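Local coordinates for protein choline kinase (Cryptosporidium parvum, PDB 3MES) that probably phosphorylates choline, and perhaps ethanolamine, with ATP as the phosphate donor in a magnesium-dependent kinase reaction, at residues Ala265-Gln270 / Ala290-Gly295; Arg128-Ile133 / Gly176-Ile181; Ile197-Ile202 / Thr364-Ile369. All coordinates share one frame; numbering follows the deposited sequence.

Contact 1 of 3, residues Ala265-Gln270 / Ala290-Gly295; sequences AHNDLQ and AINFAG. With PT3 (N-propyl-tartramic acid), chain L; DME (decamethonium ion), chain K.
Two backbone hydrogen bonds join A265 and A290 as an antiparallel hydrogen-bonded pair: A265 N donates to A290 O and A290 N to A265 O, both at 3.2 Å. The methyls of the two alanines lie on the same face of this small sheet of strands 262-265 and 290-293.

Side-chain amides extend the pairing past the end of the first strand. N292 ND2 gives N267 OD1 a nearly straight bond (3.1 Å, N-H...O angle 172°), with the acceptor in the amide plane of N292 while the two amide planes stand 48° apart. N267 ND2 is held chiefly by Y288 O and adds a weak bond to A290 O, so both ends of this buried amide are engaged and its rotation is fixed.

H266-N267-D268 matches the HxD motif that marks the catalytic loop in the protein-kinase-like fold to which choline kinases belong. D297 stabilises it by accepting from the backbone N of H266 and of N267. Within the loop, D268 N donates to H266 ND1 in the plane of the ring, and L269 CD1 sits 3.9 Å above one ring face.

Ligand contacts occupy the far end. D268 OD2 comes within 3.1 Å of O41 of N-propyl-tartramic acid, and D268 OD1 lies 3.4 Å from methyl C16 of the decamethonium ion, placing a carboxylate beside a quaternary ammonium head.

Contact 2 of 3, residues Arg128-Ile133 / Gly176-Ile181; sequences RYLSNI and GSLHII
L130 reaches I181 and L178 through a single methyl, CD2, in a contact made wholly of apolar groups. Its CD2 stands 3.9 Å from I181 CD1 and 4.1 Å from L178 CD2, and its side chain crosses each partner at about a right angle. Although the CB of neither leucine points at the opposite segment, the ends of both chains bend inward: in L178, chi1 of -176° turns CG away from the backbone nitrogen, and an unusual chi2 of -100° sets CD2 at the meeting point.

I181 contributes two branches. While CD1 meets L130, CG2 meets I133 CD1 at 4.1 Å, the two isoleucines crossing obliquely. In I181, CG1 lies between the backbone N and the carbonyl carbon (chi1 64°), which directs its two branches to L130 on the helix and to I133 just past its end.

The segments span the last turns of helices 120-132 and 165-179 and the residues that follow. By its place after the third strand of the nucleotide-binding lobe, helix 120-132 corresponds to helix C of protein kinases, so the contact probably links the two lobes, with the side chain of L130 about 12 Å from the bound ADP. F264 of strand 262-265 packs against L130, L178 and I181 together.

The aromatic contribution is looser. I181 CD1 lies near the plane of the Y129 ring, at its edge, 4.5 Å from CE2. Y129 OH is hydrogen-bonded to D187 OD1, which holds the polar end of the ring.

Contact 3 of 3, residues Ile197-Ile202 / Thr364-Ile369; sequences ILFKRI and TLISHI
I366 meets both L198 and I202, using different branches for its neighbours. Its CG2 lies 4.1 Å from L198 CB and 4.2 Å from I202 CD1, while its CD1 approaches L198 CD1 at 4.1 Å. I202 CD1 also reaches I369 CG2, at 4.0 Å, and its side chain crosses both I366 and I369 at about a right angle. With CG1 anti to the carbonyl carbon and the rest of the chain extended (chi2 -180°), I202 projects this one methyl between the two isoleucines, one turn apart on their helix.

F199 makes a more marginal approach, CE1 standing 4.4 Å from I366 CD1. Its ring is packed from within its own helix, where L198 CG lies 3.7 Å above the centre of one face.

Behind these side chains, the short helical segments 198-202 and 364-369 run in nearly the same direction, their axes 22° apart and 10.9 Å at closest approach. Helix 235-239 lies against both, L235 touching I202 and I239 touching I366, and Y402 of helix 391-411 backs I369. No hydrogen bond links the two segments, so their association here rests on the fit of buried branched hydrocarbon side chains.

The first contact segment met from the N terminus lies on helix 120-132, and contact 2 closes a loop of 42 residues by setting this helix against helix 165-179. The chain then enters helix 198-214, whose start is tied to helix 364-376 much later, in contact 3. Inside that long excursion, contact 1 opens and closes, joining the 265-270 loop to strand 290-293. Contact 2 thus precedes both others in series, while contact 3 encloses contact 1. Contact 1 bridges them in space: L178 and H179 pack on A265, H266 and A294, while I197 and L198 pack on the 290-293 strand. Contacts 2 and 3 do not touch, their centres lying about 22 Å apart.

Contact 1 of 3, residues Ala265-Gln270 / Ala290-Gly295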
loop_
_atom_site.group_PDB
_atom_site.type_symbol
_atom_site.label_atom_id
_atom_site.label_comp_id
_atom_site.label_asym_id
_atom_site.label_seq_id
_atom_site.Cartn_x
_atom_site.Cartn_y
_atom_site.Cartn_z
ATOM N N ALA B 265 -16.054 3.574 10.722
ATOM C CA ALA B 265 -14.876 4.427 10.796
ATOM C C ALA B 265 -13.923 4.020 11.914
ATOM O O ALA B 265 -14.334 3.432 12.912
ATOM C CB ALA B 265 -15.295 5.875 10.961
ATOM N N HIS B 266 -12.647 4.340 11.728
ATOM C CA HIS B 266 -11.638 4.140 12.758
ATOM C C HIS B 266 -11.816 5.187 13.854
ATOM O O HIS B 266 -11.829 4.860 15.044
ATOM C CB HIS B 266 -10.239 4.250 12.153
ATOM C CG HIS B 266 -9.139 3.938 13.119
ATOM N ND1 HIS B 266 -8.662 4.860 14.027
ATOM C CD2 HIS B 266 -8.421 2.807 13.318
ATOM C CE1 HIS B 266 -7.697 4.311 14.743
ATOM N NE2 HIS B 266 -7.532 3.065 14.333
ATOM N N ASN B 267 -11.937 6.446 13.437
ATOM C CA ASN B 267 -12.276 7.548 14.338
ATOM C C ASN B 267 -11.113 8.114 15.155
ATOM O O ASN B 267 -11.303 9.010 15.977
ATOM C CB ASN B 267 -13.433 7.150 15.259
ATOM C CG ASN B 267 -14.774 7.149 14.543
ATOM O OD1 ASN B 267 -15.018 7.973 13.662
ATOM N ND2 ASN B 267 -15.650 6.225 14.922
ATOM N N ASP B 268 -9.911 7.600 14.925
ATOM C CA ASP B 268 -8.739 8.055 15.663
ATOM C C ASP B 268 -7.480 7.663 14.911
ATOM O O ASP B 268 -6.456 7.340 15.518
ATOM C CB ASP B 268 -8.718 7.436 17.064
ATOM C CG ASP B 268 -7.570 7.952 17.920
ATOM O OD1 ASP B 268 -7.164 9.119 17.743
ATOM O OD2 ASP B 268 -7.081 7.188 18.781
ATOM N N LEU B 269 -7.560 7.684 13.586
ATOM C CA LEU B 269 -6.450 7.228 12.764
ATOM C C LEU B 269 -5.334 8.263 12.716
ATOM O O LEU B 269 -5.147 8.944 11.709
ATOM C CB LEU B 269 -6.923 6.875 11.352
ATOM C CG LEU B 269 -5.957 6.015 10.532
ATOM C CD1 LEU B 269 -5.604 4.736 11.282
ATOM C CD2 LEU B 269 -6.541 5.694 9.166
ATOM N N GLN B 270 -4.602 8.375 13.819
ATOM C CA GLN B 270 -3.451 9.272 13.909
ATOM C C GLN B 270 -2.155 8.504 13.632
ATOM O O GLN B 270 -2.157 7.274 13.593
ATOM C CB GLN B 270 -3.437 9.980 15.273
ATOM C CG GLN B 270 -2.065 10.231 15.873
ATOM C CD GLN B 270 -1.822 9.406 17.124
ATOM O OE1 GLN B 270 -2.747 8.819 17.681
ATOM N NE2 GLN B 270 -0.577 9.369 17.577
ATOM N N ALA B 290 -16.571 3.027 15.202
ATOM C CA ALA B 290 -18.021 2.883 15.159
ATOM C C ALA B 290 -18.542 3.513 13.871
ATOM O O ALA B 290 -17.841 4.302 13.231
ATOM C CB ALA B 290 -18.655 3.547 16.370
ATOM N N ILE B 291 -19.764 3.167 13.483
ATOM C CA ILE B 291 -20.341 3.749 12.280
ATOM C C ILE B 291 -20.284 5.269 12.369
ATOM O O ILE B 291 -20.461 5.843 13.443
ATOM C CB ILE B 291 -21.798 3.307 12.055
ATOM C CG1 ILE B 291 -21.873 1.789 11.885
ATOM C CG2 ILE B 291 -22.379 4.007 10.832
ATOM C CD1 ILE B 291 -21.211 1.286 10.621
ATOM N N ASN B 292 -20.038 5.915 11.234
ATOM C CA ASN B 292 -19.894 7.362 11.198
ATOM C C ASN B 292 -19.801 7.844 9.757
ATOM O O ASN B 292 -19.585 7.044 8.842
ATOM C CB ASN B 292 -18.642 7.779 11.977
ATOM C CG ASN B 292 -18.594 9.271 12.267
ATOM O OD1 ASN B 292 -19.538 10.007 11.977
ATOM N ND2 ASN B 292 -17.488 9.722 12.849
ATOM N N PHE B 293 -19.976 9.147 9.552
ATOM C CA PHE B 293 -19.819 9.727 8.225
ATOM C C PHE B 293 -18.388 9.531 7.734
ATOM O O PHE B 293 -17.436 9.864 8.438
ATOM C CB PHE B 293 -20.177 11.218 8.231
ATOM C CG PHE B 293 -21.657 11.493 8.285
ATOM C CD1 PHE B 293 -22.514 10.938 7.349
ATOM C CD2 PHE B 293 -22.188 12.319 9.260
ATOM C CE1 PHE B 293 -23.878 11.193 7.392
ATOM C CE2 PHE B 293 -23.547 12.581 9.307
ATOM C CZ PHE B 293 -24.393 12.019 8.372
ATOM N N ALA B 294 -18.240 8.987 6.531
ATOM C CA ALA B 294 -16.915 8.770 5.954
ATOM C C ALA B 294 -16.053 10.023 6.058
ATOM O O ALA B 294 -14.870 9.944 6.381
ATOM C CB ALA B 294 -17.030 8.324 4.502
ATOM N N GLY B 295 -16.656 11.178 5.786
ATOM C CA GLY B 295 -15.943 12.453 5.828
ATOM C C GLY B 295 -15.391 12.786 7.202
ATOM O O GLY B 295 -14.348 13.428 7.327
HETATM O O1 PT3 L . -5.666 5.262 22.162
HETATM O O11 PT3 L . -6.232 5.860 24.238
HETATM C C1 PT3 L . -5.586 5.992 23.175
HETATM C C2 PT3 L . -4.619 7.168 23.085
HETATM O O2 PT3 L . -4.557 7.870 24.330
HETATM C C3 PT3 L . -5.120 8.096 21.983
HETATM O O3 PT3 L . -5.369 9.401 22.510
HETATM C C4 PT3 L . -4.044 8.153 20.910
HETATM O O41 PT3 L . -4.345 8.248 19.722
HETATM N N4 PT3 L . -2.800 8.056 21.372
HETATM C C41 PT3 L . -1.631 8.073 20.480
HETATM C C42 PT3 L . -0.366 8.367 21.289
HETATM C C43 PT3 L . 0.318 9.640 20.789
HETATM N N1 DME K . 3.965 8.908 22.903
HETATM C C2 DME K . 3.338 9.229 24.196
HETATM C C3 DME K . 1.812 9.221 24.049
HETATM C C4 DME K . 1.142 9.915 25.240
HETATM C C5 DME K . -0.387 9.858 25.136
HETATM C C6 DME K . -0.905 10.741 23.994
HETATM C C7 DME K . -1.766 11.893 24.524
HETATM C C8 DME K . -3.183 11.836 23.950
HETATM C C9 DME K . -3.319 12.696 22.692
HETATM C C10 DME K . -4.164 11.984 21.632
HETATM C C11 DME K . -4.990 12.986 20.825
HETATM N N12 DME K . -5.861 12.274 19.876
HETATM C C13 DME K . 5.197 9.698 22.738
HETATM C C14 DME K . 4.294 7.474 22.867
HETATM C C15 DME K . 3.033 9.231 21.810
HETATM C C16 DME K . -5.052 11.422 18.991
HETATM C C17 DME K . -6.810 11.437 20.624
HETATM C C18 DME K . -6.590 13.260 19.060
#

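Contact 2 of 3, residues Arg128-Ile133 / Gly176-Ile181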
loop_
_atom_site.group_PDB
_atom_site.type_symbol
_atom_site.label_atom_id
_atom_site.label_comp_id
_atom_site.label_asym_id
_atom_site.label_seq_id
_atom_site.Cartn_x
_atom_site.Cartn_y
_atom_site.Cartn_z
ATOM N N ARG B 128 -13.267 -7.706 18.589
ATOM C CA ARG B 128 -13.246 -9.135 18.275
ATOM C C ARG B 128 -13.668 -9.407 16.835
ATOM O O ARG B 128 -13.126 -10.296 16.180
ATOM C CB ARG B 128 -14.116 -9.928 19.254
ATOM C CG ARG B 128 -13.440 -10.197 20.592
ATOM C CD ARG B 128 -14.165 -11.279 21.377
ATOM N NE ARG B 128 -15.334 -10.762 22.080
ATOM C CZ ARG B 128 -15.417 -10.640 23.401
ATOM N NH1 ARG B 128 -16.521 -10.162 23.955
ATOM N NH2 ARG B 128 -14.397 -11.003 24.169
ATOM N N TYR B 129 -14.635 -8.639 16.345
ATOM C CA TYR B 129 -15.075 -8.768 14.963
ATOM C C TYR B 129 -13.961 -8.352 14.008
ATOM O O TYR B 129 -13.565 -9.114 13.125
ATOM C CB TYR B 129 -16.324 -7.922 14.712
ATOM C CG TYR B 129 -16.767 -7.921 13.267
ATOM C CD1 TYR B 129 -17.217 -9.087 12.660
ATOM C CD2 TYR B 129 -16.736 -6.757 12.509
ATOM C CE1 TYR B 129 -17.620 -9.095 11.340
ATOM C CE2 TYR B 129 -17.140 -6.755 11.189
ATOM C CZ TYR B 129 -17.581 -7.927 10.609
ATOM O OH TYR B 129 -17.985 -7.932 9.294
ATOM N N LEU B 130 -13.460 -7.135 14.195
ATOM C CA LEU B 130 -12.379 -6.615 13.373
ATOM C C LEU B 130 -11.189 -7.567 13.383
ATOM O O LEU B 130 -10.508 -7.746 12.370
ATOM C CB LEU B 130 -11.960 -5.233 13.871
ATOM C CG LEU B 130 -13.065 -4.175 13.814
ATOM C CD1 LEU B 130 -12.584 -2.855 14.403
ATOM C CD2 LEU B 130 -13.549 -3.989 12.380
ATOM N N SER B 131 -10.943 -8.175 14.538
ATOM C CA SER B 131 -9.880 -9.155 14.672
ATOM C C SER B 131 -10.194 -10.372 13.810
ATOM O O SER B 131 -9.312 -10.921 13.154
ATOM C CB SER B 131 -9.722 -9.568 16.138
ATOM O OG SER B 131 -8.595 -10.408 16.324
ATOM N N ASN B 132 -11.462 -10.774 13.803
ATOM C CA ASN B 132 -11.897 -11.970 13.079
ATOM C C ASN B 132 -11.898 -11.841 11.556
ATOM O O ASN B 132 -11.651 -12.820 10.852
ATOM C CB ASN B 132 -13.272 -12.430 13.571
ATOM C CG ASN B 132 -13.178 -13.415 14.723
ATOM O OD1 ASN B 132 -13.833 -13.251 15.754
ATOM N ND2 ASN B 132 -12.356 -14.446 14.552
ATOM N N ILE B 133 -12.184 -10.647 11.045
ATOM C CA ILE B 133 -12.095 -10.419 9.603
ATOM C C ILE B 133 -10.711 -9.906 9.225
ATOM O O ILE B 133 -10.508 -9.375 8.134
ATOM C CB ILE B 133 -13.185 -9.459 9.078
ATOM C CG1 ILE B 133 -13.033 -8.070 9.698
ATOM C CG2 ILE B 133 -14.569 -10.030 9.342
ATOM C CD1 ILE B 133 -14.063 -7.079 9.210
ATOM N N GLY B 176 -10.278 3.003 3.368
ATOM C CA GLY B 176 -11.335 2.591 2.450
ATOM C C GLY B 176 -11.750 1.143 2.628
ATOM O O GLY B 176 -12.937 0.821 2.595
ATOM N N SER B 177 -10.768 0.263 2.812
ATOM C CA SER B 177 -11.039 -1.159 3.017
ATOM C C SER B 177 -11.823 -1.393 4.298
ATOM O O SER B 177 -12.620 -2.325 4.391
ATOM C CB SER B 177 -9.734 -1.957 3.060
ATOM O OG SER B 177 -9.263 -2.226 1.752
ATOM N N LEU B 178 -11.586 -0.537 5.284
ATOM C CA LEU B 178 -12.231 -0.651 6.583
ATOM C C LEU B 178 -13.630 -0.043 6.541
ATOM O O LEU B 178 -14.546 -0.514 7.213
ATOM C CB LEU B 178 -11.368 0.039 7.645
ATOM C CG LEU B 178 -11.784 -0.031 9.117
ATOM C CD1 LEU B 178 -12.473 1.248 9.558
ATOM C CD2 LEU B 178 -12.648 -1.262 9.394
ATOM N N HIS B 179 -13.790 0.996 5.729
ATOM C CA HIS B 179 -15.048 1.724 5.643
ATOM C C HIS B 179 -16.187 0.918 5.019
ATOM O O HIS B 179 -17.344 1.079 5.403
ATOM C CB HIS B 179 -14.841 3.029 4.874
ATOM C CG HIS B 179 -14.347 4.156 5.725
ATOM N ND1 HIS B 179 -14.575 5.480 5.414
ATOM C CD2 HIS B 179 -13.660 4.158 6.891
ATOM C CE1 HIS B 179 -14.037 6.248 6.344
ATOM N NE2 HIS B 179 -13.474 5.470 7.252
ATOM N N ILE B 180 -15.862 0.049 4.068
ATOM C CA ILE B 180 -16.891 -0.655 3.297
ATOM C C ILE B 180 -17.475 -1.897 3.982
ATOM O O ILE B 180 -18.471 -2.449 3.519
ATOM C CB ILE B 180 -16.378 -1.045 1.888
ATOM C CG1 ILE B 180 -15.052 -1.800 1.983
ATOM C CG2 ILE B 180 -16.223 0.181 1.012
ATOM C CD1 ILE B 180 -15.206 -3.260 2.330
ATOM N N ILE B 181 -16.868 -2.329 5.084
ATOM C CA ILE B 181 -17.286 -3.573 5.734
ATOM C C ILE B 181 -18.766 -3.600 6.122
ATOM O O ILE B 181 -19.390 -4.661 6.116
ATOM C CB ILE B 181 -16.429 -3.897 6.979
ATOM C CG1 ILE B 181 -16.610 -2.819 8.051
ATOM C CG2 ILE B 181 -14.965 -4.064 6.593
ATOM C CD1 ILE B 181 -15.697 -2.985 9.248
#

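Contact 3 of 3, residues Ile197-Ile202 / Thr364-Ile369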
loop_
_atom_site.group_PDB
_atom_site.type_symbol
_atom_site.label_atom_id
_atom_site.label_comp_id
_atom_site.label_asym_id
_atom_site.label_seq_id
_atom_site.Cartn_x
_atom_site.Cartn_y
_atom_site.Cartn_z
ATOM N N ILE B 197 -21.882 8.281 14.845
ATOM C CA ILE B 197 -21.612 8.521 16.254
ATOM C C ILE B 197 -21.166 9.954 16.534
ATOM O O ILE B 197 -21.103 10.377 17.688
ATOM C CB ILE B 197 -20.532 7.552 16.770
ATOM C CG1 ILE B 197 -20.522 7.519 18.299
ATOM C CG2 ILE B 197 -19.166 7.929 16.204
ATOM C CD1 ILE B 197 -19.647 6.435 18.874
ATOM N N LEU B 198 -20.873 10.701 15.473
ATOM C CA LEU B 198 -20.221 12.001 15.613
ATOM C C LEU B 198 -20.916 12.951 16.587
ATOM O O LEU B 198 -20.257 13.609 17.391
ATOM C CB LEU B 198 -20.024 12.672 14.248
ATOM C CG LEU B 198 -21.241 13.190 13.482
ATOM C CD1 LEU B 198 -20.788 14.086 12.343
ATOM C CD2 LEU B 198 -22.097 12.046 12.965
ATOM N N PHE B 199 -22.243 13.020 16.518
ATOM C CA PHE B 199 -22.997 13.912 17.393
ATOM C C PHE B 199 -23.180 13.335 18.794
ATOM O O PHE B 199 -22.897 14.003 19.787
ATOM C CB PHE B 199 -24.344 14.266 16.772
ATOM C CG PHE B 199 -24.230 14.926 15.429
ATOM C CD1 PHE B 199 -23.591 16.147 15.298
ATOM C CD2 PHE B 199 -24.760 14.328 14.299
ATOM C CE1 PHE B 199 -23.481 16.760 14.065
ATOM C CE2 PHE B 199 -24.656 14.938 13.062
ATOM C CZ PHE B 199 -24.015 16.155 12.946
ATOM N N LYS B 200 -23.659 12.099 18.871
ATOM C CA LYS B 200 -23.831 11.433 20.156
ATOM C C LYS B 200 -22.569 11.566 20.996
ATOM O O LYS B 200 -22.617 11.989 22.152
ATOM C CB LYS B 200 -24.150 9.952 19.952
ATOM C CG LYS B 200 -25.346 9.687 19.063
ATOM C CD LYS B 200 -25.563 8.194 18.882
ATOM C CE LYS B 200 -26.612 7.915 17.819
ATOM N NZ LYS B 200 -26.844 6.454 17.651
ATOM N N ARG B 201 -21.440 11.196 20.405
ATOM C CA ARG B 201 -20.159 11.225 21.102
ATOM C C ARG B 201 -19.831 12.626 21.608
ATOM O O ARG B 201 -19.372 12.791 22.739
ATOM C CB ARG B 201 -19.047 10.703 20.190
ATOM C CG ARG B 201 -17.652 10.774 20.783
ATOM C CD ARG B 201 -16.697 9.872 20.022
ATOM N NE ARG B 201 -16.991 8.460 20.255
ATOM C CZ ARG B 201 -16.436 7.457 19.582
ATOM N NH1 ARG B 201 -15.556 7.700 18.622
ATOM N NH2 ARG B 201 -16.767 6.206 19.869
ATOM N N ILE B 202 -20.072 13.633 20.773
ATOM C CA ILE B 202 -19.827 15.015 21.167
ATOM C C ILE B 202 -20.683 15.415 22.364
ATOM O O ILE B 202 -20.183 15.996 23.327
ATOM C CB ILE B 202 -20.075 16.003 20.010
ATOM C CG1 ILE B 202 -18.917 15.950 19.011
ATOM C CG2 ILE B 202 -20.242 17.414 20.547
ATOM C CD1 ILE B 202 -19.067 16.900 17.838
ATOM N N THR B 364 -13.919 18.745 9.500
ATOM C CA THR B 364 -12.703 19.067 10.242
ATOM C C THR B 364 -13.046 19.683 11.594
ATOM O O THR B 364 -12.303 19.526 12.569
ATOM C CB THR B 364 -11.782 20.038 9.466
ATOM O OG1 THR B 364 -12.487 21.251 9.176
ATOM C CG2 THR B 364 -11.304 19.409 8.166
ATOM N N LEU B 365 -14.171 20.389 11.645
ATOM C CA LEU B 365 -14.612 21.033 12.872
ATOM C C LEU B 365 -15.075 19.990 13.883
ATOM O O LEU B 365 -14.899 20.158 15.091
ATOM C CB LEU B 365 -15.731 22.037 12.583
ATOM C CG LEU B 365 -15.457 23.101 11.511
ATOM C CD1 LEU B 365 -16.696 23.943 11.268
ATOM C CD2 LEU B 365 -14.274 23.986 11.888
ATOM N N ILE B 366 -15.667 18.909 13.385
ATOM C CA ILE B 366 -16.100 17.821 14.251
ATOM C C ILE B 366 -14.909 17.258 15.025
ATOM O O ILE B 366 -15.022 16.933 16.205
ATOM C CB ILE B 366 -16.780 16.693 13.452
ATOM C CG1 ILE B 366 -18.029 17.223 12.745
ATOM C CG2 ILE B 366 -17.148 15.533 14.366
ATOM C CD1 ILE B 366 -19.150 17.623 13.682
ATOM N N SER B 367 -13.767 17.169 14.351
ATOM C CA SER B 367 -12.545 16.631 14.942
ATOM C C SER B 367 -11.985 17.530 16.044
ATOM O O SER B 367 -11.659 17.056 17.135
ATOM C CB SER B 367 -11.489 16.407 13.856
ATOM O OG SER B 367 -10.264 15.958 14.413
ATOM N N HIS B 368 -11.878 18.826 15.757
ATOM C CA HIS B 368 -11.348 19.786 16.726
ATOM C C HIS B 368 -12.204 19.868 17.985
ATOM O O HIS B 368 -11.685 20.025 19.089
ATOM C CB HIS B 368 -11.224 21.181 16.108
ATOM C CG HIS B 368 -10.155 21.291 15.067
ATOM N ND1 HIS B 368 -8.861 20.864 15.277
ATOM C CD2 HIS B 368 -10.182 21.803 13.814
ATOM C CE1 HIS B 368 -8.142 21.096 14.194
ATOM N NE2 HIS B 368 -8.920 21.666 13.292
ATOM N N ILE B 369 -13.517 19.781 17.819
ATOM C CA ILE B 369 -14.420 19.869 18.958
ATOM C C ILE B 369 -14.430 18.572 19.759
ATOM O O ILE B 369 -14.390 18.589 20.987
ATOM C CB ILE B 369 -15.852 20.223 18.522
ATOM C CG1 ILE B 369 -15.991 21.741 18.365
ATOM C CG2 ILE B 369 -16.862 19.704 19.535
ATOM C CD1 ILE B 369 -17.384 22.193 17.981
#